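Local coordinates for Alpha/beta hydrolase family protein (PDB 3OOS) that probably acts as a hydrolase of the alpha/beta fold family, with a natural substrate that is not established, at residues Ser51-Asn56 / Leu88-Trp93. Sequence-based numbering, arbitrary orientation. Where two conformers were deposited one is given.
Sequences SVYLVN and LYINKW
The phenol ring of Tyr53 and the indole of Trp93 meet at a slant, their planes inclined at 53° and the centroids of the two six-membered rings 5.8 Å apart, so the pair is neither a parallel stack nor a T-shaped one. Three groups approach Tyr53 obliquely from one side of its ring plane, all off-centre. Trp93 leads with the benzo-ring atom CZ3, 4.1 Å from both CB and CG of Tyr53, at the root of the phenol. Leu88 CD1 lies toward the CD2-CE2 side, 3.7 Å from Tyr53 CE2, and Ile90 CD1 toward the CZ-OH end, 4.0 Å from Tyr53 OH. With CG1 of Ile90 anti to its carbonyl carbon (chi1 -71°) and the chain then extended, CD1 is carried out to that end.

Tyr53 stands on strand 51-55 of the central sheet. Leu88 and Ile90 lie in the loop after helix 74-87, which Tyr89, with positive phi, ends in a Schellman turn; Trp93 opens strand 93-98. A long flat tyrosine suits its place because one ring spans all three partners; Leu88 and Ile90 each set a terminal methyl of a flexible apolar chain against its carbon surface. Trp93 also packs on Pro25 and Cys27 of the intervening strand 25-28, and its NE1 is hydrogen-bonded to Tyr108 OH, which satisfies the buried indole's polar atom.

In this alpha/beta hydrolase fold, the contact fastens the helix-to-strand connection leading into strand 93-98, which probably precedes the nucleophile elbow, onto the central sheet. Chemically it rests on dispersion and the hydrophobic effect, without a directional bond between the segments.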
loop_
_atom_site.group_PDB
_atom_site.type_symbol
_atom_site.label_atom_id
_atom_site.label_comp_id
_atom_site.label_asym_id
_atom_site.label_seq_id
_atom_site.Cartn_x
_atom_site.Cartn_y
_atom_site.Cartn_z
ATOM N N SER A 51 17.132 3.091 2.845
ATOM C CA SER A 51 17.219 1.689 3.232
ATOM C C SER A 51 15.781 1.225 3.398
ATOM O O SER A 51 15.103 1.628 4.347
ATOM C CB SER A 51 17.977 1.525 4.549
ATOM O OG SER A 51 19.328 1.935 4.424
ATOM N N VAL A 52 15.311 0.405 2.463
ATOM C CA VAL A 52 13.903 0.001 2.440
ATOM C C VAL A 52 13.671 -1.348 3.108
ATOM O O VAL A 52 14.279 -2.348 2.730
ATOM C CB VAL A 52 13.336 0.001 0.996
ATOM C CG1 VAL A 52 11.858 -0.392 0.990
ATOM C CG2 VAL A 52 13.523 1.375 0.360
ATOM N N TYR A 53 12.791 -1.340 4.107
ATOM C CA TYR A 53 12.365 -2.539 4.819
ATOM C C TYR A 53 10.983 -2.930 4.317
ATOM O O TYR A 53 9.974 -2.337 4.713
ATOM C CB TYR A 53 12.344 -2.281 6.335
ATOM C CG TYR A 53 13.721 -2.040 6.911
ATOM C CD1 TYR A 53 14.326 -0.781 6.829
ATOM C CD2 TYR A 53 14.427 -3.071 7.522
ATOM C CE1 TYR A 53 15.600 -0.561 7.349
ATOM C CE2 TYR A 53 15.699 -2.863 8.040
ATOM C CZ TYR A 53 16.278 -1.607 7.953
ATOM O OH TYR A 53 17.538 -1.398 8.463
ATOM N N LEU A 54 10.957 -3.914 3.422
ATOM C CA LEU A 54 9.721 -4.409 2.821
ATOM C C LEU A 54 9.188 -5.554 3.676
ATOM O O LEU A 54 9.724 -6.662 3.642
ATOM C CB LEU A 54 9.981 -4.865 1.379
ATOM C CG LEU A 54 8.809 -5.408 0.553
ATOM C CD1 LEU A 54 7.751 -4.335 0.319
ATOM C CD2 LEU A 54 9.321 -5.961 -0.776
ATOM N N VAL A 55 8.140 -5.271 4.447
ATOM C CA VAL A 55 7.683 -6.169 5.510
ATOM C C VAL A 55 6.536 -7.097 5.103
ATOM O O VAL A 55 5.548 -6.668 4.500
ATOM C CB VAL A 55 7.272 -5.364 6.773
ATOM C CG1 VAL A 55 6.802 -6.291 7.902
ATOM C CG2 VAL A 55 8.428 -4.493 7.246
ATOM N N ASN A 56 6.691 -8.376 5.440
ATOM C CA ASN A 56 5.582 -9.326 5.434
ATOM C C ASN A 56 4.869 -9.291 6.785
ATOM O O ASN A 56 5.458 -9.617 7.822
ATOM C CB ASN A 56 6.074 -10.747 5.105
ATOM C CG ASN A 56 6.095 -11.038 3.607
ATOM O OD1 ASN A 56 6.833 -11.916 3.138
ATOM N ND2 ASN A 56 5.282 -10.315 2.854
ATOM N N LEU A 88 14.920 -3.553 15.555
ATOM C CA LEU A 88 15.999 -3.088 14.684
ATOM C C LEU A 88 16.809 -1.954 15.320
ATOM O O LEU A 88 17.744 -1.438 14.704
ATOM C CB LEU A 88 15.423 -2.617 13.343
ATOM C CG LEU A 88 14.943 -3.710 12.388
ATOM C CD1 LEU A 88 14.035 -3.142 11.307
ATOM C CD2 LEU A 88 16.144 -4.431 11.781
ATOM N N TYR A 89 16.445 -1.568 16.545
ATOM C CA TYR A 89 17.092 -0.444 17.237
ATOM C C TYR A 89 17.112 0.824 16.373
ATOM O O TYR A 89 18.109 1.554 16.306
ATOM C CB TYR A 89 18.489 -0.838 17.754
ATOM C CG TYR A 89 18.410 -1.643 19.029
ATOM C CD1 TYR A 89 18.517 -1.017 20.270
ATOM C CD2 TYR A 89 18.191 -3.022 18.998
ATOM C CE1 TYR A 89 18.427 -1.741 21.448
ATOM C CE2 TYR A 89 18.094 -3.758 20.178
ATOM C CZ TYR A 89 18.213 -3.106 21.399
ATOM O OH TYR A 89 18.126 -3.807 22.578
ATOM N N ILE A 90 15.985 1.057 15.705
ATOM C CA ILE A 90 15.762 2.255 14.905
ATOM C C ILE A 90 14.857 3.172 15.719
ATOM O O ILE A 90 13.799 2.751 16.179
ATOM C CB ILE A 90 15.120 1.902 13.538
ATOM C CG1 ILE A 90 16.140 1.200 12.631
ATOM C CG2 ILE A 90 14.541 3.147 12.851
ATOM C CD1 ILE A 90 15.539 0.606 11.353
ATOM N N ASN A 91 15.285 4.416 15.914
ATOM C CA ASN A 91 14.516 5.367 16.708
ATOM C C ASN A 91 13.283 5.877 15.956
ATOM O O ASN A 91 12.170 5.890 16.497
ATOM C CB ASN A 91 15.411 6.530 17.148
ATOM C CG ASN A 91 14.709 7.482 18.090
ATOM O OD1 ASN A 91 14.597 8.675 17.807
ATOM N ND2 ASN A 91 14.224 6.962 19.214
ATOM N N LYS A 92 13.504 6.304 14.715
ATOM C CA LYS A 92 12.429 6.759 13.840
ATOM C C LYS A 92 12.685 6.278 12.420
ATOM O O LYS A 92 13.834 6.169 11.990
ATOM C CB LYS A 92 12.322 8.290 13.853
ATOM C CG LYS A 92 11.816 8.881 15.162
ATOM C CD LYS A 92 11.992 10.391 15.208
ATOM C CE LYS A 92 11.007 11.098 14.291
ATOM N NZ LYS A 92 11.043 12.577 14.479
ATOM N N TRP A 93 11.611 5.983 11.695
ATOM C CA TRP A 93 11.732 5.666 10.271
ATOM C C TRP A 93 10.564 6.230 9.471
ATOM O O TRP A 93 9.567 6.682 10.042
ATOM C CB TRP A 93 11.922 4.157 10.016
ATOM C CG TRP A 93 10.824 3.213 10.483
ATOM C CD1 TRP A 93 9.620 3.534 11.062
ATOM C CD2 TRP A 93 10.839 1.785 10.360
ATOM N NE1 TRP A 93 8.902 2.388 11.322
ATOM C CE2 TRP A 93 9.626 1.303 10.899
ATOM C CE3 TRP A 93 11.767 0.864 9.850
ATOM C CZ2 TRP A 93 9.317 -0.063 10.947
ATOM C CZ3 TRP A 93 11.460 -0.491 9.897
ATOM C CH2 TRP A 93 10.246 -0.941 10.441
#